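Local coordinates for protein profilin (Schizosaccharomyces pombe, PDB 3D9Y) that binds monomeric actin in a 1:1 complex, tunes its polymerization according to concentration, binds PIP2 and is essential for cytokinesis in fission yeast, at residues Q45-G50 / I97-Y102; T60-A65 / R77-K82. All blocks are in the same frame, centred on the assembly; numbering follows the deposited sequence.

How the contacts relate
Both contacts belong to the central antiparallel sheet of profilin, and their centres lie about 6 Å apart in one continuous apolar layer. Contact 1 packs helix 41-52 on the sheet, at strand 96-102; contact 2 is made between two strands of the sheet itself, 78-83 and 62-64, the latter the outermost strand at one end. Leu64 joins them, its CD2 lying 4.0 Å from Leu47 CD2 and its CD1 4.0 Å from Val99 CG1. Gly50 C also packs on Ile79 CD1, 4.0 Å away. Along the chain, 60-65 and 77-82 are nested inside the loop that contact 1 closes.

Contact 1 (Q45-G50 / I97-Y102); sequences QGLAAG and ILVSHY
Leu47 of helix 41-52 lays one methyl against Ile97 and Val99 of strand 96-102, a helix-on-sheet contact in the core of the profilin fold, whose central antiparallel sheet carries helices on both faces. The axes of the two short segments come within 10.9 Å at an angle of 114°, and the contact buries 139 Å² in all, without any polar bond between the segments. The closest approaches gather at Leu47 CD2, which lies 4.0 Å from Ile97 CG2 and equally 4.0 Å from Val99 CG2. Leu47 passes alongside Ile97 with the two side chains running in opposite directions, whereas it meets Val99 tip to tip. Its CG stands anti to the backbone N (chi1 -178°), which carries the branch out from the helix to the sheet. Ile97 and Val99 alternate with Leu98, whose side chain leaves the other face and packs on Leu118 and Leu122 of helix 108-125.

The remainder is looser. Gln45 and Ala49 occupy the exposed side of the helix and do not touch the strand. Around the apolar patch, Cys90 also touches Leu47, and Phe37 and Ile88 touch Val99. Toward the start of the strand, Ile97 sends its longer branch toward the helix backbone, a single approach in which CD1 stops 4.1 Å from Ala48 CA and 4.4 Å from Ala48 CB.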
ATOM      1  N   GLN A  45       1.462 -10.046   6.858  1.00 25.86           N
ATOM      2  CA  GLN A  45       0.426 -10.816   7.550  1.00 25.80           C
ATOM      3  C   GLN A  45      -0.479  -9.873   8.347  1.00 25.32           C
ATOM      4  O   GLN A  45      -1.710 -10.003   8.320  1.00 25.47           O
ATOM      5  CB  GLN A  45       1.050 -11.893   8.458  1.00 25.93           C
ATOM      6  CG  GLN A  45       1.606 -13.084   7.665  1.00 26.70           C
ATOM      7  CD  GLN A  45       2.602 -13.937   8.437  1.00 26.88           C
ATOM      8  OE1 GLN A  45       2.586 -13.986   9.670  1.00 29.15           O
ATOM      9  NE2 GLN A  45       3.480 -14.631   7.701  1.00 29.23           N
ATOM     10  N   GLY A  46       0.131  -8.908   9.029  1.00 24.81           N
ATOM     11  CA  GLY A  46      -0.617  -7.900   9.772  1.00 24.42           C
ATOM     12  C   GLY A  46      -1.514  -7.042   8.894  1.00 24.01           C
ATOM     13  O   GLY A  46      -2.679  -6.795   9.225  1.00 23.77           O
ATOM     14  N   LEU A  47      -0.969  -6.574   7.774  1.00 23.57           N
ATOM     15  CA  LEU A  47      -1.716  -5.712   6.869  1.00 22.82           C
ATOM     16  C   LEU A  47      -2.858  -6.495   6.226  1.00 22.13           C
ATOM     17  O   LEU A  47      -3.980  -5.993   6.121  1.00 21.60           O
ATOM     18  CB  LEU A  47      -0.778  -5.125   5.802  1.00 23.13           C
ATOM     19  CG  LEU A  47      -1.371  -4.151   4.791  1.00 23.76           C
ATOM     20  CD1 LEU A  47      -1.876  -2.886   5.465  1.00 24.91           C
ATOM     21  CD2 LEU A  47      -0.353  -3.805   3.712  1.00 22.87           C
ATOM     22  N   ALA A  48      -2.573  -7.731   5.817  1.00 21.12           N
ATOM     23  CA  ALA A  48      -3.592  -8.594   5.222  1.00 20.92           C
ATOM     24  C   ALA A  48      -4.749  -8.836   6.195  1.00 20.44           C
ATOM     25  O   ALA A  48      -5.916  -8.749   5.813  1.00 19.81           O
ATOM     26  CB  ALA A  48      -2.978  -9.913   4.761  1.00 20.91           C
ATOM     27  N   ALA A  49      -4.423  -9.131   7.451  1.00 20.02           N
ATOM     28  CA  ALA A  49      -5.440  -9.291   8.497  1.00 20.01           C
ATOM     29  C   ALA A  49      -6.250  -8.008   8.718  1.00 19.77           C
ATOM     30  O   ALA A  49      -7.450  -8.065   8.993  1.00 19.81           O
ATOM     31  CB  ALA A  49      -4.795  -9.739   9.798  1.00 20.17           C
ATOM     32  N   GLY A  50      -5.597  -6.853   8.584  1.00 19.64           N
ATOM     33  CA  GLY A  50      -6.272  -5.557   8.678  1.00 19.29           C
ATOM     34  C   GLY A  50      -7.446  -5.375   7.732  1.00 18.73           C
ATOM     35  O   GLY A  50      -8.475  -4.830   8.108  1.00 17.85           O
ATOM     36  N   ILE A  97      -2.280  -6.686  -2.606  1.00 14.15           N
ATOM     37  CA  ILE A  97      -2.356  -5.377  -1.971  1.00 14.19           C
ATOM     38  C   ILE A  97      -1.240  -4.490  -2.529  1.00 14.21           C
ATOM     39  O   ILE A  97      -0.071  -4.857  -2.473  1.00 14.09           O
ATOM     40  CB  ILE A  97      -2.169  -5.462  -0.445  1.00 14.35           C
ATOM     41  CG1 ILE A  97      -3.200  -6.402   0.188  1.00 13.75           C
ATOM     42  CG2 ILE A  97      -2.240  -4.070   0.175  1.00 14.16           C
ATOM     43  CD1 ILE A  97      -2.769  -6.960   1.534  1.00 14.02           C
ATOM     44  N   LEU A  98      -1.615  -3.326  -3.054  1.00 14.01           N
ATOM     45  CA  LEU A  98      -0.649  -2.320  -3.485  1.00 13.99           C
ATOM     46  C   LEU A  98      -0.318  -1.437  -2.277  1.00 14.14           C
ATOM     47  O   LEU A  98      -1.217  -1.038  -1.548  1.00 13.63           O
ATOM     48  CB  LEU A  98      -1.250  -1.462  -4.590  1.00 14.60           C
ATOM     49  CG  LEU A  98      -1.801  -2.185  -5.821  1.00 15.39           C
ATOM     50  CD1 LEU A  98      -2.261  -1.178  -6.852  1.00 16.92           C
ATOM     51  CD2 LEU A  98      -0.780  -3.117  -6.413  1.00 17.58           C
ATOM     52  N   VAL A  99       0.967  -1.190  -2.061  1.00 13.89           N
ATOM     53  CA  VAL A  99       1.446  -0.328  -0.990  1.00 13.76           C
ATOM     54  C   VAL A  99       2.257   0.829  -1.598  1.00 14.17           C
ATOM     55  O   VAL A  99       3.315   0.594  -2.190  1.00 12.90           O
ATOM     56  CB  VAL A  99       2.326  -1.126  -0.031  1.00 14.13           C
ATOM     57  CG1 VAL A  99       2.820  -0.266   1.106  1.00 14.31           C
ATOM     58  CG2 VAL A  99       1.562  -2.337   0.514  1.00 14.58           C
ATOM     59  N   SER A 100       1.778   2.060  -1.411  1.00 13.70           N
ATOM     60  CA  SER A 100       2.429   3.279  -1.942  1.00 14.20           C
ATOM     61  C   SER A 100       2.783   4.286  -0.840  1.00 14.67           C
ATOM     62  O   SER A 100       1.912   4.703  -0.102  1.00 14.33           O
ATOM     63  CB  SER A 100       1.483   3.966  -2.940  1.00 14.01           C
ATOM     64  OG  SER A 100       1.357   3.214  -4.143  1.00 14.50           O
ATOM     65  N   HIS A 101       4.055   4.668  -0.744  1.00 14.62           N
ATOM     66  CA  HIS A 101       4.506   5.755   0.135  1.00 14.69           C
ATOM     67  C   HIS A 101       4.615   7.045  -0.683  1.00 14.75           C
ATOM     68  O   HIS A 101       5.092   7.008  -1.823  1.00 14.97           O
ATOM     69  CB  HIS A 101       5.880   5.395   0.738  1.00 14.93           C
ATOM     70  CG  HIS A 101       6.404   6.397   1.719  1.00 14.87           C
ATOM     71  ND1 HIS A 101       6.350   6.206   3.085  1.00 15.64           N
ATOM     72  CD2 HIS A 101       7.023   7.588   1.533  1.00 14.68           C
ATOM     73  CE1 HIS A 101       6.901   7.239   3.694  1.00 14.37           C
ATOM     74  NE2 HIS A 101       7.314   8.094   2.775  1.00 17.83           N
ATOM     75  N   TYR A 102       4.193   8.171  -0.111  1.00 14.05           N
ATOM     76  CA  TYR A 102       4.336   9.481  -0.746  1.00 14.88           C
ATOM     77  C   TYR A 102       5.033  10.511   0.166  1.00 15.15           C
ATOM     78  O   TYR A 102       4.860  10.481   1.385  1.00 15.77           O
ATOM     79  CB  TYR A 102       2.976   9.999  -1.237  1.00 15.40           C
ATOM     80  CG  TYR A 102       1.961  10.266  -0.138  1.00 14.80           C
ATOM     81  CD1 TYR A 102       1.835  11.531   0.411  1.00 15.63           C
ATOM     82  CD2 TYR A 102       1.116   9.260   0.332  1.00 16.39           C
ATOM     83  CE1 TYR A 102       0.919  11.801   1.413  1.00 16.36           C
ATOM     84  CE2 TYR A 102       0.185   9.526   1.333  1.00 15.88           C
ATOM     85  CZ  TYR A 102       0.093  10.804   1.865  1.00 16.43           C
ATOM     86  OH  TYR A 102      -0.802  11.105   2.867  1.00 17.32           O
TER

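Contact 2 (T60-A65 / R77-K82); sequences TGIILA and RSIYGK
Apolar packing between Ile62 and Ile79 forms the side-chain part of this contact. The two side chains lie at a slant to each other, and Ile79 CG2 sits against the end of the longer Ile62 branch, 3.6 Å from Ile62 CD1 and 3.7 Å from Ile62 CG1. In Ile62 that branch stands anti to the carbonyl carbon (chi1 -54°), and its CD1 extends beyond Ile79 to the backbone of the partner strand.

There the contact becomes one of side chain on main chain. Ile62 CD1 rests 3.6 Å from Gly81 CA and 3.5 Å from Tyr80 O; with no side chain at Gly81, the methyl can lie directly on its CA. No polar bond links the two segments.

Within 60-65, Gly61, with phi 76°, ends the helical conformation of 56-60, and Thr60 OG1 donates to Gly61 O at 2.8 Å, in the carbonyl plane and on a lone pair, at the turn into the strand.

Strand 67-74 separates the two strands in the sheet order, so they are not paired; their short axes are turned 81° from each other, consistent with strong twist or coiling at this edge. Thr71 of 67-74 touches Ile62. On the helix 41-52 side, Ile79 packs on Phe51; the Tyr80 side chain leaves its strand on the side opposite Ile62, touches Ala112 of helix 108-125 and hydrogen-bonds through OH to Glu116 OE2 of that helix.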
ATOM      1  N   THR A  60      -4.187  -0.131  16.127  1.00 17.80           N
ATOM      2  CA  THR A  60      -2.829  -0.657  15.931  1.00 17.93           C
ATOM      3  C   THR A  60      -1.934   0.315  15.179  1.00 17.66           C
ATOM      4  O   THR A  60      -0.723   0.339  15.377  1.00 17.58           O
ATOM      5  CB  THR A  60      -2.852  -1.969  15.129  1.00 17.95           C
ATOM      6  OG1 THR A  60      -3.420  -1.735  13.834  1.00 18.42           O
ATOM      7  CG2 THR A  60      -3.664  -3.024  15.856  1.00 18.68           C
ATOM      8  N   GLY A  61      -2.538   1.120  14.314  1.00 17.59           N
ATOM      9  CA  GLY A  61      -1.779   1.856  13.313  1.00 17.75           C
ATOM     10  C   GLY A  61      -1.366   0.918  12.200  1.00 17.71           C
ATOM     11  O   GLY A  61      -1.725  -0.261  12.201  1.00 17.60           O
ATOM     12  N   ILE A  62      -0.594   1.442  11.257  1.00 17.94           N
ATOM     13  CA  ILE A  62      -0.137   0.675  10.109  1.00 18.37           C
ATOM     14  C   ILE A  62       1.383   0.555  10.207  1.00 18.31           C
ATOM     15  O   ILE A  62       2.085   1.560  10.134  1.00 17.99           O
ATOM     16  CB  ILE A  62      -0.512   1.383   8.785  1.00 18.68           C
ATOM     17  CG1 ILE A  62      -2.019   1.681   8.730  1.00 18.68           C
ATOM     18  CG2 ILE A  62      -0.083   0.534   7.595  1.00 18.51           C
ATOM     19  CD1 ILE A  62      -2.367   2.897   7.918  1.00 19.31           C
ATOM     20  N   ILE A  63       1.888  -0.664  10.392  1.00 18.59           N
ATOM     21  CA  ILE A  63       3.325  -0.885  10.561  1.00 18.95           C
ATOM     22  C   ILE A  63       3.910  -1.514   9.303  1.00 18.70           C
ATOM     23  O   ILE A  63       3.607  -2.663   8.986  1.00 18.77           O
ATOM     24  CB  ILE A  63       3.642  -1.784  11.781  1.00 19.01           C
ATOM     25  CG1 ILE A  63       2.943  -1.240  13.040  1.00 19.35           C
ATOM     26  CG2 ILE A  63       5.149  -1.865  11.990  1.00 18.76           C
ATOM     27  CD1 ILE A  63       3.403  -1.858  14.352  1.00 19.74           C
ATOM     28  N   LEU A  64       4.736  -0.754   8.586  1.00 19.07           N
ATOM     29  CA  LEU A  64       5.393  -1.242   7.363  1.00 19.40           C
ATOM     30  C   LEU A  64       6.811  -0.672   7.250  1.00 19.22           C
ATOM     31  O   LEU A  64       7.045   0.503   7.552  1.00 18.82           O
ATOM     32  CB  LEU A  64       4.583  -0.863   6.122  1.00 19.70           C
ATOM     33  CG  LEU A  64       3.125  -1.337   6.055  1.00 20.40           C
ATOM     34  CD1 LEU A  64       2.326  -0.487   5.106  1.00 20.35           C
ATOM     35  CD2 LEU A  64       3.043  -2.795   5.657  1.00 21.77           C
ATOM     36  N   ALA A  65       7.747  -1.514   6.816  1.00 19.35           N
ATOM     37  CA  ALA A  65       9.158  -1.145   6.724  1.00 19.51           C
ATOM     38  C   ALA A  65       9.654  -0.527   8.031  1.00 19.51           C
ATOM     39  O   ALA A  65      10.332   0.499   8.033  1.00 19.76           O
ATOM     40  CB  ALA A  65       9.386  -0.194   5.549  1.00 19.71           C
ATOM     41  N   ARG A  77     -11.303  -2.245   1.375  1.00 13.78           N
ATOM     42  CA  ARG A  77     -10.421  -2.179   0.212  1.00 13.52           C
ATOM     43  C   ARG A  77      -9.247  -1.203   0.370  1.00 12.39           C
ATOM     44  O   ARG A  77      -8.251  -1.309  -0.339  1.00 11.52           O
ATOM     45  CB  ARG A  77     -11.244  -1.775  -1.018  1.00 14.25           C
ATOM     46  CG  ARG A  77     -10.426  -1.075  -2.078  1.00 14.85           C
ATOM     47  CD  ARG A  77     -11.181  -0.762  -3.316  1.00 16.37           C
ATOM     48  NE  ARG A  77     -10.307  -0.949  -4.466  1.00 18.19           N
ATOM     49  CZ  ARG A  77     -10.222  -2.079  -5.166  1.00 19.76           C
ATOM     50  NH1 ARG A  77     -10.928  -3.159  -4.831  1.00 20.91           N
ATOM     51  NH2 ARG A  77      -9.404  -2.139  -6.202  1.00 20.18           N
ATOM     52  N   SER A  78      -9.359  -0.267   1.303  1.00 11.51           N
ATOM     53  CA  SER A  78      -8.429   0.861   1.389  1.00 11.28           C
ATOM     54  C   SER A  78      -8.018   1.115   2.843  1.00 11.18           C
ATOM     55  O   SER A  78      -8.884   1.231   3.715  1.00 10.80           O
ATOM     56  CB  SER A  78      -9.102   2.113   0.814  1.00 11.38           C
ATOM     57  OG  SER A  78      -9.525   1.920  -0.524  1.00 10.77           O
ATOM     58  N   ILE A  79      -6.705   1.149   3.090  1.00 10.83           N
ATOM     59  CA  ILE A  79      -6.114   1.493   4.401  1.00 10.92           C
ATOM     60  C   ILE A  79      -5.046   2.553   4.152  1.00 10.98           C
ATOM     61  O   ILE A  79      -4.078   2.295   3.444  1.00 11.19           O
ATOM     62  CB  ILE A  79      -5.482   0.271   5.073  1.00 11.63           C
ATOM     63  CG1 ILE A  79      -6.572  -0.730   5.467  1.00 10.72           C
ATOM     64  CG2 ILE A  79      -4.659   0.695   6.324  1.00 12.32           C
ATOM     65  CD1 ILE A  79      -6.066  -2.067   5.926  1.00 10.84           C
ATOM     66  N   TYR A  80      -5.267   3.755   4.673  1.00 10.97           N
ATOM     67  CA  TYR A  80      -4.378   4.893   4.434  1.00 11.22           C
ATOM     68  C   TYR A  80      -3.817   5.351   5.776  1.00 11.46           C
ATOM     69  O   TYR A  80      -4.525   5.344   6.781  1.00 11.49           O
ATOM     70  CB  TYR A  80      -5.092   6.101   3.846  1.00 10.87           C
ATOM     71  CG  TYR A  80      -5.843   5.948   2.536  1.00  9.87           C
ATOM     72  CD1 TYR A  80      -5.726   4.812   1.731  1.00 10.02           C
ATOM     73  CD2 TYR A  80      -6.676   6.964   2.105  1.00 11.11           C
ATOM     74  CE1 TYR A  80      -6.432   4.700   0.520  1.00 10.28           C
ATOM     75  CE2 TYR A  80      -7.389   6.867   0.910  1.00 10.64           C
ATOM     76  CZ  TYR A  80      -7.261   5.732   0.117  1.00 10.14           C
ATOM     77  OH  TYR A  80      -7.961   5.641  -1.065  1.00 10.55           O
ATOM     78  N   GLY A  81      -2.572   5.799   5.771  1.00 11.81           N
ATOM     79  CA  GLY A  81      -1.947   6.328   6.983  1.00 12.37           C
ATOM     80  C   GLY A  81      -1.115   7.565   6.716  1.00 12.87           C
ATOM     81  O   GLY A  81      -0.796   7.891   5.557  1.00 12.69           O
ATOM     82  N   LYS A  82      -0.760   8.255   7.796  1.00 13.22           N
ATOM     83  CA  LYS A  82       0.089   9.424   7.704  1.00 14.04           C
ATOM     84  C   LYS A  82       1.140   9.400   8.812  1.00 13.87           C
ATOM     85  O   LYS A  82       0.922   8.827   9.880  1.00 13.06           O
ATOM     86  CB  LYS A  82      -0.739  10.717   7.770  1.00 14.64           C
ATOM     87  CG  LYS A  82      -1.384  11.016   9.088  1.00 16.39           C
ATOM     88  CD  LYS A  82      -2.079  12.394   9.081  1.00 16.48           C
ATOM     89  CE  LYS A  82      -2.346  12.895  10.483  1.00 18.24           C
ATOM     90  NZ  LYS A  82      -3.392  13.962  10.535  1.00 18.49           N
TER